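Local structure of alpha-1,3-glucanase (Streptomyces thermodiastaticus, 7C7D) at residues Leu126-Asn131 and Leu167-Asp172; His275-Thr280 and Gly311-Gly316; Ala482-Val487 and Ala513-Thr518. The protein catalyses the endo-hydrolysis of alpha-1,3-glucan, cutting the alpha-1,3-glucosidic bonds within the chain. All blocks are in the same frame, centred on the assembly; numbering follows the deposited sequence.

Interaction 1: residues Leu126-Asn131 and Leu167-Asp172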
ATOM      1  N   LEU A 126      19.885  16.145  -1.991  1.00 18.48           N
ATOM      2  CA  LEU A 126      20.559  15.114  -2.762  1.00 20.11           C
ATOM      3  C   LEU A 126      20.691  15.647  -4.179  1.00 21.01           C
ATOM      4  O   LEU A 126      19.682  15.968  -4.816  1.00 20.79           O
ATOM      5  CB  LEU A 126      19.722  13.832  -2.730  1.00 22.09           C
ATOM      6  CG  LEU A 126      20.316  12.529  -3.260  1.00 22.77           C
ATOM      7  CD1 LEU A 126      21.617  12.154  -2.574  1.00 22.57           C
ATOM      8  CD2 LEU A 126      19.295  11.418  -3.089  1.00 22.23           C
ATOM      9  N   ASP A 127      21.925  15.786  -4.656  1.00 20.71           N
ATOM     10  CA  ASP A 127      22.146  16.354  -5.976  1.00 22.05           C
ATOM     11  C   ASP A 127      21.806  15.336  -7.058  1.00 22.28           C
ATOM     12  O   ASP A 127      21.897  14.124  -6.851  1.00 22.52           O
ATOM     13  CB  ASP A 127      23.598  16.813  -6.138  1.00 24.66           C
ATOM     14  CG  ASP A 127      23.865  18.158  -5.479  1.00 26.86           C
ATOM     15  OD1 ASP A 127      22.909  18.773  -4.964  1.00 27.93           O
ATOM     16  OD2 ASP A 127      25.030  18.610  -5.497  1.00 28.67           O
ATOM     17  N   VAL A 128      21.399  15.846  -8.219  1.00 22.10           N
ATOM     18  CA  VAL A 128      21.017  15.027  -9.364  1.00 23.65           C
ATOM     19  C   VAL A 128      21.884  15.423 -10.550  1.00 25.86           C
ATOM     20  O   VAL A 128      21.984  16.609 -10.886  1.00 26.81           O
ATOM     21  CB  VAL A 128      19.521  15.177  -9.698  1.00 23.18           C
ATOM     22  CG1 VAL A 128      19.124  14.219 -10.811  1.00 25.00           C
ATOM     23  CG2 VAL A 128      18.664  14.931  -8.457  1.00 22.40           C
ATOM     24  N   TYR A 129      22.511  14.429 -11.172  1.00 26.17           N
ATOM     25  CA  TYR A 129      23.287  14.610 -12.388  1.00 29.47           C
ATOM     26  C   TYR A 129      22.633  13.786 -13.484  1.00 30.43           C
ATOM     27  O   TYR A 129      22.107  12.698 -13.227  1.00 30.22           O
ATOM     28  CB  TYR A 129      24.729  14.119 -12.203  1.00 31.67           C
ATOM     29  CG  TYR A 129      25.582  14.966 -11.281  1.00 33.36           C
ATOM     30  CD1 TYR A 129      25.348  14.993  -9.913  1.00 34.65           C
ATOM     31  CD2 TYR A 129      26.633  15.727 -11.780  1.00 35.12           C
ATOM     32  CE1 TYR A 129      26.129  15.759  -9.070  1.00 35.95           C
ATOM     33  CE2 TYR A 129      27.420  16.498 -10.945  1.00 36.31           C
ATOM     34  CZ  TYR A 129      27.163  16.512  -9.591  1.00 37.38           C
ATOM     35  OH  TYR A 129      27.944  17.278  -8.756  1.00 39.03           O
ATOM     36  N   VAL A 130      22.660  14.309 -14.703  1.00 32.75           N
ATOM     37  CA  VAL A 130      22.206  13.576 -15.875  1.00 36.58           C
ATOM     38  C   VAL A 130      23.353  13.597 -16.871  1.00 39.12           C
ATOM     39  O   VAL A 130      23.717  14.663 -17.384  1.00 39.14           O
ATOM     40  CB  VAL A 130      20.936  14.178 -16.484  1.00 37.91           C
ATOM     41  CG1 VAL A 130      20.645  13.511 -17.816  1.00 38.56           C
ATOM     42  CG2 VAL A 130      19.757  14.034 -15.523  1.00 39.12           C
ATOM     43  N   ASN A 131      23.933  12.425 -17.129  1.00 41.09           N
ATOM     44  CA  ASN A 131      25.041  12.292 -18.076  1.00 43.16           C
ATOM     45  C   ASN A 131      26.273  13.068 -17.615  1.00 43.87           C
ATOM     46  O   ASN A 131      26.978  13.683 -18.416  1.00 43.06           O
ATOM     47  CB  ASN A 131      24.629  12.688 -19.497  1.00 45.24           C
ATOM     48  CG  ASN A 131      23.590  11.755 -20.081  1.00 46.83           C
ATOM     49  OD1 ASN A 131      22.724  12.174 -20.849  1.00 47.63           O
ATOM     50  ND2 ASN A 131      23.671  10.479 -19.720  1.00 47.27           N
ATOM     51  N   LEU A 167      11.073  15.033  -8.202  1.00 18.30           N
ATOM     52  CA  LEU A 167      11.576  16.180  -8.940  1.00 21.86           C
ATOM     53  C   LEU A 167      11.289  15.971 -10.417  1.00 20.72           C
ATOM     54  O   LEU A 167      11.562  14.892 -10.954  1.00 21.06           O
ATOM     55  CB  LEU A 167      13.089  16.294  -8.727  1.00 28.13           C
ATOM     56  CG  LEU A 167      13.840  17.553  -9.147  1.00 32.55           C
ATOM     57  CD1 LEU A 167      13.082  18.799  -8.725  1.00 33.87           C
ATOM     58  CD2 LEU A 167      15.234  17.535  -8.545  1.00 33.35           C
ATOM     59  N   LEU A 168      10.732  16.990 -11.064  1.00 22.85           N
ATOM     60  CA  LEU A 168      10.745  17.025 -12.519  1.00 24.31           C
ATOM     61  C   LEU A 168      12.175  17.290 -12.971  1.00 27.78           C
ATOM     62  O   LEU A 168      12.851  18.170 -12.431  1.00 29.61           O
ATOM     63  CB  LEU A 168       9.827  18.136 -13.032  1.00 25.50           C
ATOM     64  CG  LEU A 168       8.320  17.939 -12.838  1.00 25.90           C
ATOM     65  CD1 LEU A 168       7.561  19.231 -13.107  1.00 26.29           C
ATOM     66  CD2 LEU A 168       7.795  16.818 -13.721  1.00 26.90           C
ATOM     67  N   LEU A 169      12.648  16.519 -13.951  1.00 29.06           N
ATOM     68  CA  LEU A 169      14.048  16.643 -14.347  1.00 31.65           C
ATOM     69  C   LEU A 169      14.327  17.894 -15.173  1.00 35.53           C
ATOM     70  O   LEU A 169      15.491  18.289 -15.290  1.00 36.85           O
ATOM     71  CB  LEU A 169      14.509  15.397 -15.104  1.00 31.74           C
ATOM     72  CG  LEU A 169      14.555  14.098 -14.294  1.00 32.05           C
ATOM     73  CD1 LEU A 169      14.844  12.914 -15.205  1.00 33.46           C
ATOM     74  CD2 LEU A 169      15.576  14.180 -13.171  1.00 32.75           C
ATOM     75  N   GLY A 170      13.301  18.531 -15.737  1.00 37.10           N
ATOM     76  CA  GLY A 170      13.521  19.594 -16.698  1.00 40.35           C
ATOM     77  C   GLY A 170      14.121  19.128 -18.004  1.00 43.22           C
ATOM     78  O   GLY A 170      14.454  19.961 -18.857  1.00 43.22           O
ATOM     79  N   ARG A 171      14.249  17.817 -18.177  1.00 47.34           N
ATOM     80  CA  ARG A 171      14.880  17.153 -19.301  1.00 51.27           C
ATOM     81  C   ARG A 171      14.076  15.881 -19.512  1.00 52.18           C
ATOM     82  O   ARG A 171      13.392  15.412 -18.600  1.00 51.14           O
ATOM     83  CB  ARG A 171      16.323  16.785 -18.926  1.00 54.32           C
ATOM     84  CG  ARG A 171      17.296  16.584 -20.068  1.00 56.67           C
ATOM     85  CD  ARG A 171      18.479  15.747 -19.588  1.00 58.87           C
ATOM     86  NE  ARG A 171      19.576  15.726 -20.550  1.00 61.21           N
ATOM     87  CZ  ARG A 171      20.761  16.302 -20.360  1.00 63.05           C
ATOM     88  NH1 ARG A 171      21.027  16.945 -19.230  1.00 63.73           N
ATOM     89  NH2 ARG A 171      21.687  16.227 -21.307  1.00 63.99           N
ATOM     90  N   ASP A 172      14.145  15.322 -20.710  1.00 53.36           N
ATOM     91  CA  ASP A 172      13.583  13.993 -20.954  1.00 56.23           C
ATOM     92  C   ASP A 172      14.703  13.014 -21.293  1.00 53.81           C
ATOM     93  O   ASP A 172      15.120  12.904 -22.449  1.00 54.84           O
ATOM     94  CB  ASP A 172      12.454  13.993 -21.983  1.00 60.83           C
ATOM     95  CG  ASP A 172      11.281  14.863 -21.566  1.00 65.08           C
ATOM     96  OD1 ASP A 172      10.138  14.361 -21.611  1.00 66.84           O
ATOM     97  OD2 ASP A 172      11.488  16.043 -21.207  1.00 66.27           O
TER
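V128 and V130 face L167, L169 and R171 across the space between two strands. The touching parts run the same way, with their directions 22° apart. Their CA atoms stay well apart, 8.7 Å between V128 and L169. Side chains alone close the distance, and no backbone pairing joins the segments.

The apolar contacts centre on V128. Its two methyls take different partners. CG2 meets CD2 of L167 at 4.3 Å, and CG1 meets CD2 of L169 at 4.3 Å. The valine is thus shared between two leucine ends. L112 and V179 add to the same apolar interior, the first against L169 and the second against V128.

The second kind of contact is a methyl lying over a guanidinium. V130 CG1 is anti to the backbone N (chi1 171°). It stands 3.3 Å above the R171 plane, displaced toward the rim of the group. It also touches R171 CD at 3.6 Å. The arginine chain stretches out as far as NE and runs past the valine in the opposite sense. R171 is exposed, so its aliphatic part and one face shield the buried valine at the edge of the interior.

Polar bonds lead to neighbouring residues. V130 O accepts a hydrogen bond from T133 OG1, and L169 O takes a weak one from R137 NH2.

The arrangement is that of a beta-sandwich. Strand 123-130 belongs to one antiparallel sheet and strand 163-169 to the other, consistent with a galactose-binding-like domain.

Interaction 2: residues His275-Thr280 and Gly311-Gly316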
ATOM      1  N   HIS A 275      -5.942  17.645   6.041  1.00 12.44           N
ATOM      2  CA  HIS A 275      -7.338  17.430   6.411  1.00 12.73           C
ATOM      3  C   HIS A 275      -8.193  17.959   5.268  1.00 13.02           C
ATOM      4  O   HIS A 275      -8.879  18.973   5.413  1.00 14.05           O
ATOM      5  CB  HIS A 275      -7.636  18.185   7.712  1.00 13.07           C
ATOM      6  CG  HIS A 275      -8.963  17.866   8.327  1.00 12.43           C
ATOM      7  ND1 HIS A 275      -9.629  18.759   9.136  1.00 12.85           N
ATOM      8  CD2 HIS A 275      -9.733  16.753   8.281  1.00 12.52           C
ATOM      9  CE1 HIS A 275     -10.756  18.214   9.557  1.00 13.65           C
ATOM     10  NE2 HIS A 275     -10.844  16.995   9.054  1.00 13.83           N
ATOM     11  N   PHE A 276      -8.134  17.297   4.113  1.00 12.70           N
ATOM     12  CA  PHE A 276      -8.604  17.920   2.879  1.00 12.86           C
ATOM     13  C   PHE A 276     -10.123  17.860   2.732  1.00 12.71           C
ATOM     14  O   PHE A 276     -10.787  18.900   2.663  1.00 13.99           O
ATOM     15  CB  PHE A 276      -7.882  17.311   1.674  1.00 12.98           C
ATOM     16  CG  PHE A 276      -8.285  17.911   0.361  1.00 13.27           C
ATOM     17  CD1 PHE A 276      -8.054  19.251   0.090  1.00 14.81           C
ATOM     18  CD2 PHE A 276      -8.909  17.137  -0.597  1.00 14.42           C
ATOM     19  CE1 PHE A 276      -8.425  19.800  -1.123  1.00 14.94           C
ATOM     20  CE2 PHE A 276      -9.286  17.678  -1.811  1.00 14.96           C
ATOM     21  CZ  PHE A 276      -9.046  19.013  -2.077  1.00 15.67           C
ATOM     22  N   ILE A 277     -10.694  16.656   2.664  1.00 12.90           N
ATOM     23  CA  ILE A 277     -12.140  16.468   2.622  1.00 12.43           C
ATOM     24  C   ILE A 277     -12.545  15.645   3.833  1.00 12.61           C
ATOM     25  O   ILE A 277     -11.955  14.591   4.093  1.00 12.43           O
ATOM     26  CB  ILE A 277     -12.593  15.793   1.312  1.00 13.43           C
ATOM     27  CG1 ILE A 277     -12.435  16.765   0.140  1.00 14.75           C
ATOM     28  CG2 ILE A 277     -14.036  15.303   1.419  1.00 15.41           C
ATOM     29  CD1 ILE A 277     -12.561  16.095  -1.231  1.00 16.01           C
ATOM     30  N   ASP A 278     -13.544  16.126   4.573  1.00 12.51           N
ATOM     31  CA  ASP A 278     -14.027  15.420   5.757  1.00 12.75           C
ATOM     32  C   ASP A 278     -15.529  15.654   5.840  1.00 12.76           C
ATOM     33  O   ASP A 278     -15.975  16.759   6.176  1.00 13.99           O
ATOM     34  CB  ASP A 278     -13.301  15.932   7.003  1.00 13.82           C
ATOM     35  CG  ASP A 278     -13.580  15.103   8.248  1.00 13.79           C
ATOM     36  OD1 ASP A 278     -14.445  14.203   8.207  1.00 14.52           O
ATOM     37  OD2 ASP A 278     -12.918  15.358   9.278  1.00 15.36           O
ATOM     38  N   GLN A 279     -16.314  14.631   5.514  1.00 12.32           N
ATOM     39  CA  GLN A 279     -17.759  14.778   5.489  1.00 13.10           C
ATOM     40  C   GLN A 279     -18.383  13.405   5.650  1.00 13.17           C
ATOM     41  O   GLN A 279     -17.894  12.427   5.083  1.00 13.62           O
ATOM     42  CB  GLN A 279     -18.221  15.425   4.177  1.00 14.04           C
ATOM     43  CG  GLN A 279     -17.723  14.708   2.928  1.00 14.77           C
ATOM     44  CD  GLN A 279     -17.998  15.486   1.660  1.00 14.56           C
ATOM     45  OE1 GLN A 279     -18.108  16.708   1.673  1.00 16.77           O
ATOM     46  NE2 GLN A 279     -18.128  14.775   0.551  1.00 14.30           N
ATOM     47  N   THR A 280     -19.454  13.334   6.433  1.00 14.44           N
ATOM     48  CA  THR A 280     -20.085  12.046   6.680  1.00 16.69           C
ATOM     49  C   THR A 280     -20.999  11.623   5.548  1.00 18.02           C
ATOM     50  O   THR A 280     -21.336  10.439   5.448  1.00 19.59           O
ATOM     51  CB  THR A 280     -20.866  12.073   7.993  1.00 19.71           C
ATOM     52  OG1 THR A 280     -21.835  13.127   7.945  1.00 21.43           O
ATOM     53  CG2 THR A 280     -19.931  12.296   9.173  1.00 21.11           C
ATOM     54  N   GLY A 311     -14.471   9.973   5.234  1.00 11.93           N
ATOM     55  CA  GLY A 311     -15.913   9.850   5.197  1.00 12.48           C
ATOM     56  C   GLY A 311     -16.463   9.415   3.854  1.00 12.24           C
ATOM     57  O   GLY A 311     -16.051   8.395   3.286  1.00 13.72           O
ATOM     58  N   SER A 312     -17.388  10.200   3.321  1.00 12.63           N
ATOM     59  CA  SER A 312     -18.210   9.784   2.194  1.00 13.29           C
ATOM     60  C   SER A 312     -18.040  10.727   1.013  1.00 13.05           C
ATOM     61  O   SER A 312     -18.174  11.949   1.162  1.00 13.84           O
ATOM     62  CB  SER A 312     -19.679   9.755   2.616  1.00 14.91           C
ATOM     63  OG  SER A 312     -20.533   9.693   1.494  1.00 16.71           O
ATOM     64  N   LEU A 313     -17.790  10.148  -0.163  1.00 13.24           N
ATOM     65  CA  LEU A 313     -17.819  10.885  -1.415  1.00 13.82           C
ATOM     66  C   LEU A 313     -19.141  10.716  -2.149  1.00 14.17           C
ATOM     67  O   LEU A 313     -19.302  11.250  -3.252  1.00 15.16           O
ATOM     68  CB  LEU A 313     -16.662  10.461  -2.320  1.00 14.67           C
ATOM     69  CG  LEU A 313     -15.269  10.784  -1.784  1.00 14.29           C
ATOM     70  CD1 LEU A 313     -14.206  10.224  -2.719  1.00 16.05           C
ATOM     71  CD2 LEU A 313     -15.097  12.287  -1.598  1.00 15.79           C
ATOM     72  N   GLY A 314     -20.096  10.008  -1.549  1.00 14.09           N
ATOM     73  CA  GLY A 314     -21.393   9.804  -2.144  1.00 14.86           C
ATOM     74  C   GLY A 314     -21.363   8.817  -3.292  1.00 15.04           C
ATOM     75  O   GLY A 314     -20.321   8.259  -3.640  1.00 15.50           O
ATOM     76  N   PRO A 315     -22.525   8.588  -3.896  1.00 15.35           N
ATOM     77  CA  PRO A 315     -22.611   7.649  -5.023  1.00 15.42           C
ATOM     78  C   PRO A 315     -22.084   8.244  -6.321  1.00 15.43           C
ATOM     79  O   PRO A 315     -22.157   9.450  -6.562  1.00 16.46           O
ATOM     80  CB  PRO A 315     -24.118   7.388  -5.139  1.00 17.29           C
ATOM     81  CG  PRO A 315     -24.746   8.658  -4.613  1.00 18.07           C
ATOM     82  CD  PRO A 315     -23.842   9.110  -3.490  1.00 16.35           C
ATOM     83  N   GLY A 316     -21.564   7.367  -7.182  1.00 15.13           N
ATOM     84  CA  GLY A 316     -21.182   7.788  -8.520  1.00 15.66           C
ATOM     85  C   GLY A 316     -19.962   8.681  -8.569  1.00 16.02           C
ATOM     86  O   GLY A 316     -19.878   9.564  -9.431  1.00 17.40           O
TER
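Q279 is tied to S312 by two hydrogen bonds, one from its backbone and one from its side chain. S312 N donates to Q279 O at 2.9 Å, nearly along the C=O axis. Q279 NE2 donates to S312 O, also at 2.9 Å. This second bond lies in the carbonyl plane of S312 and close to the amide plane of Q279. With chi1 at 54°, CG stands between the backbone N and the carbonyl carbon and comes within 3.3 Å of S312 O. The other end of the amide, OE1, accepts from V256 N. S312 OG bonds to T336 O.

Within 275-280, H275 NE2 donates to D278 OD2 at 2.7 Å, in the ring plane. D278 OD1 accepts a hydrogen bond from N310 ND2.

A CA-H...O contact adds to these bonds, from G311 CA to Q279 O at 3.3 Å. A CB on G311 would clash with that same oxygen.

Q279 and G311 form a parallel bridge between neighbouring coils of the beta-helix, the pectate lyase-like fold. Strand 277-279 is one of the two edge strands of its parallel sheet within the chain.

Apolar contact is slight: I277 CG2 meets L313 CD2 at 4.4 Å. In a separate van der Waals contact, S312 CB rests against T280 O at 3.4 Å.

Interaction 3: residues Ala482-Val487 and Ala513-Thr518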
ATOM      1  N   ALA A 482     -15.789 -18.648  12.506  1.00 14.03           N
ATOM      2  CA  ALA A 482     -15.441 -19.588  11.451  1.00 13.60           C
ATOM      3  C   ALA A 482     -15.691 -18.979  10.074  1.00 14.26           C
ATOM      4  O   ALA A 482     -16.505 -18.068   9.897  1.00 14.70           O
ATOM      5  CB  ALA A 482     -16.277 -20.855  11.601  1.00 15.41           C
ATOM      6  N   ILE A 483     -14.974 -19.502   9.081  1.00 13.98           N
ATOM      7  CA  ILE A 483     -15.128 -19.042   7.703  1.00 13.73           C
ATOM      8  C   ILE A 483     -16.438 -19.598   7.151  1.00 15.35           C
ATOM      9  O   ILE A 483     -16.538 -20.790   6.845  1.00 17.58           O
ATOM     10  CB  ILE A 483     -13.941 -19.461   6.831  1.00 13.97           C
ATOM     11  CG1 ILE A 483     -12.602 -19.063   7.480  1.00 13.81           C
ATOM     12  CG2 ILE A 483     -14.089 -18.895   5.428  1.00 14.67           C
ATOM     13  CD1 ILE A 483     -12.370 -17.573   7.651  1.00 14.27           C
ATOM     14  N   GLU A 484     -17.449 -18.735   7.021  1.00 14.56           N
ATOM     15  CA  GLU A 484     -18.739 -19.145   6.482  1.00 15.93           C
ATOM     16  C   GLU A 484     -18.928 -18.733   5.032  1.00 15.91           C
ATOM     17  O   GLU A 484     -19.931 -19.119   4.415  1.00 18.69           O
ATOM     18  CB  GLU A 484     -19.887 -18.604   7.346  1.00 17.88           C
ATOM     19  CG  GLU A 484     -19.737 -18.891   8.836  1.00 19.49           C
ATOM     20  CD  GLU A 484     -19.861 -20.364   9.195  1.00 23.85           C
ATOM     21  OE1 GLU A 484     -20.143 -21.194   8.306  1.00 25.00           O
ATOM     22  OE2 GLU A 484     -19.669 -20.693  10.387  1.00 26.65           O
ATOM     23  N   ALA A 485     -17.995 -17.966   4.483  1.00 14.67           N
ATOM     24  CA  ALA A 485     -17.938 -17.710   3.058  1.00 14.64           C
ATOM     25  C   ALA A 485     -17.191 -18.843   2.367  1.00 15.28           C
ATOM     26  O   ALA A 485     -16.492 -19.638   2.998  1.00 18.27           O
ATOM     27  CB  ALA A 485     -17.202 -16.396   2.797  1.00 14.46           C
ATOM     28  N   ARG A 486     -17.358 -18.919   1.055  1.00 14.44           N
ATOM     29  CA  ARG A 486     -16.447 -19.682   0.215  1.00 15.75           C
ATOM     30  C   ARG A 486     -15.257 -18.793  -0.120  1.00 14.36           C
ATOM     31  O   ARG A 486     -15.431 -17.626  -0.484  1.00 16.31           O
ATOM     32  CB  ARG A 486     -17.189 -20.075  -1.061  1.00 21.96           C
ATOM     33  CG  ARG A 486     -16.388 -20.769  -2.129  1.00 29.31           C
ATOM     34  CD  ARG A 486     -17.240 -20.839  -3.388  1.00 34.74           C
ATOM     35  NE  ARG A 486     -16.582 -21.543  -4.480  1.00 40.42           N
ATOM     36  CZ  ARG A 486     -16.970 -22.727  -4.936  1.00 44.11           C
ATOM     37  NH1 ARG A 486     -18.015 -23.335  -4.392  1.00 44.69           N
ATOM     38  NH2 ARG A 486     -16.318 -23.300  -5.939  1.00 45.90           N
ATOM     39  N   VAL A 487     -14.046 -19.318   0.028  1.00 13.09           N
ATOM     40  CA  VAL A 487     -12.836 -18.557  -0.268  1.00 13.00           C
ATOM     41  C   VAL A 487     -12.096 -19.301  -1.368  1.00 11.64           C
ATOM     42  O   VAL A 487     -11.640 -20.436  -1.165  1.00 13.11           O
ATOM     43  CB  VAL A 487     -11.955 -18.355   0.972  1.00 13.51           C
ATOM     44  CG1 VAL A 487     -10.730 -17.533   0.617  1.00 14.84           C
ATOM     45  CG2 VAL A 487     -12.750 -17.689   2.094  1.00 15.23           C
ATOM     46  N   ALA A 513     -13.196 -22.842  12.765  1.00 14.48           N
ATOM     47  CA  ALA A 513     -12.783 -23.578  11.576  1.00 14.00           C
ATOM     48  C   ALA A 513     -12.426 -22.650  10.418  1.00 12.90           C
ATOM     49  O   ALA A 513     -13.128 -21.674  10.129  1.00 13.81           O
ATOM     50  CB  ALA A 513     -13.893 -24.526  11.129  1.00 16.26           C
ATOM     51  N   VAL A 514     -11.321 -22.972   9.751  1.00 13.08           N
ATOM     52  CA  VAL A 514     -11.052 -22.490   8.405  1.00 13.00           C
ATOM     53  C   VAL A 514     -11.553 -23.587   7.478  1.00 13.26           C
ATOM     54  O   VAL A 514     -11.034 -24.707   7.486  1.00 14.86           O
ATOM     55  CB  VAL A 514      -9.561 -22.202   8.188  1.00 13.61           C
ATOM     56  CG1 VAL A 514      -9.292 -21.941   6.710  1.00 14.99           C
ATOM     57  CG2 VAL A 514      -9.125 -21.014   9.027  1.00 14.66           C
ATOM     58  N   LYS A 515     -12.585 -23.274   6.701  1.00 13.37           N
ATOM     59  CA  LYS A 515     -13.249 -24.256   5.857  1.00 13.61           C
ATOM     60  C   LYS A 515     -13.764 -23.525   4.629  1.00 13.25           C
ATOM     61  O   LYS A 515     -13.716 -22.295   4.556  1.00 13.38           O
ATOM     62  CB  LYS A 515     -14.402 -24.923   6.614  1.00 15.76           C
ATOM     63  CG  LYS A 515     -15.341 -23.922   7.277  1.00 16.44           C
ATOM     64  CD  LYS A 515     -16.570 -24.600   7.863  1.00 18.72           C
ATOM     65  CE  LYS A 515     -17.504 -23.575   8.494  1.00 21.82           C
ATOM     66  NZ  LYS A 515     -18.850 -24.145   8.778  1.00 25.89           N
ATOM     67  N   ASN A 516     -14.256 -24.296   3.656  1.00 13.36           N
ATOM     68  CA  ASN A 516     -14.772 -23.739   2.402  1.00 14.00           C
ATOM     69  C   ASN A 516     -13.681 -23.034   1.608  1.00 12.52           C
ATOM     70  O   ASN A 516     -13.963 -22.137   0.808  1.00 14.00           O
ATOM     71  CB  ASN A 516     -15.972 -22.808   2.606  1.00 15.24           C
ATOM     72  CG  ASN A 516     -17.032 -23.414   3.498  1.00 17.25           C
ATOM     73  OD1 ASN A 516     -17.443 -24.555   3.299  1.00 19.04           O
ATOM     74  ND2 ASN A 516     -17.489 -22.648   4.484  1.00 19.86           N
ATOM     75  N   VAL A 517     -12.434 -23.449   1.809  1.00 12.09           N
ATOM     76  CA  VAL A 517     -11.285 -22.846   1.148  1.00 12.16           C
ATOM     77  C   VAL A 517     -10.809 -23.771   0.041  1.00 11.37           C
ATOM     78  O   VAL A 517     -10.607 -24.971   0.268  1.00 12.46           O
ATOM     79  CB  VAL A 517     -10.143 -22.593   2.147  1.00 13.71           C
ATOM     80  CG1 VAL A 517      -8.861 -22.151   1.419  1.00 14.80           C
ATOM     81  CG2 VAL A 517     -10.563 -21.569   3.180  1.00 14.17           C
ATOM     82  N   THR A 518     -10.623 -23.214  -1.151  1.00 11.66           N
ATOM     83  CA  THR A 518     -10.002 -23.914  -2.268  1.00 12.45           C
ATOM     84  C   THR A 518      -8.815 -23.100  -2.748  1.00 12.30           C
ATOM     85  O   THR A 518      -8.950 -21.902  -3.014  1.00 13.37           O
ATOM     86  CB  THR A 518     -10.990 -24.077  -3.424  1.00 14.95           C
ATOM     87  OG1 THR A 518     -12.137 -24.797  -2.964  1.00 16.86           O
ATOM     88  CG2 THR A 518     -10.341 -24.838  -4.581  1.00 16.92           C
TER
HETATM   89  O   HOH W   1     -19.816 -23.021  11.225  1.00 45.17           O
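A482 lies against A513 at the start of the contact. Its CB is 3.6 Å from A513 O and also approaches A513 CB. The next residue, I483, uses the same carbonyl. I483 N donates to A513 O at 3.0 Å, almost straight. The I483 side chain turns inward, with CG1 near V514 and CG2 3.5 Å from K515 O. V476 and L446 also touch this isoleucine. I483 O receives a weak bond from N516 ND2. The K515 chain runs past that oxygen, with CG and CE both 3.4 Å from I483 O. K515 N is buried here without a partner in the model.

E484 points its CB away, but the chain bends back at chi2 (-68°) and brings the carboxylate to K515. OE1 forms a salt bridge with K515 NZ at 3.3 Å, weak as a hydrogen bond. The two side chains cross obliquely. A water accepts from NZ and donates to OE2, so the carboxylate meets the ammonium by two routes. An alanine at K515 would probably leave the E484 carboxylate without its positive mate and strip I483 O of the cover that CG and CE give it.

These segments are corresponding turns on successive coils of the parallel beta-helix. The second turns a corner at N516. N516 N bonds to E539 OE1, on the following coil.

A485 O packs against N516 CB at 3.2 Å. CB of R486 points away from 513-518, and its NE forms a salt bridge with D488. Regular pairing between the two segments begins at V487. Its N donates to N516 O at 2.9 Å, and its O accepts from T518 N at 3.0 Å. V487 thus brackets V517 in parallel register, and V487 CB packs on V517 CG2.

Overall arrangement
The three contacts follow one another along the chain and do not touch. Interaction 1 joins the two sheets of the N-terminal beta-sandwich domain. Interactions 2 and 3 each join neighbouring coils of the beta-helix. Their centres are 34 Å apart: interaction 2 lies at an early coil and interaction 3 at a much later one. Interaction 1 is 37 Å from interaction 2 and 52 Å from interaction 3, between centres. Interactions 1 and 3 lie on opposite sides of the chain's centre. The calcium ion is bound by E63, E65, S88, Q91 and D191. D191 lies on strand 188-196, in the same sheet as strand 163-169 of interaction 1.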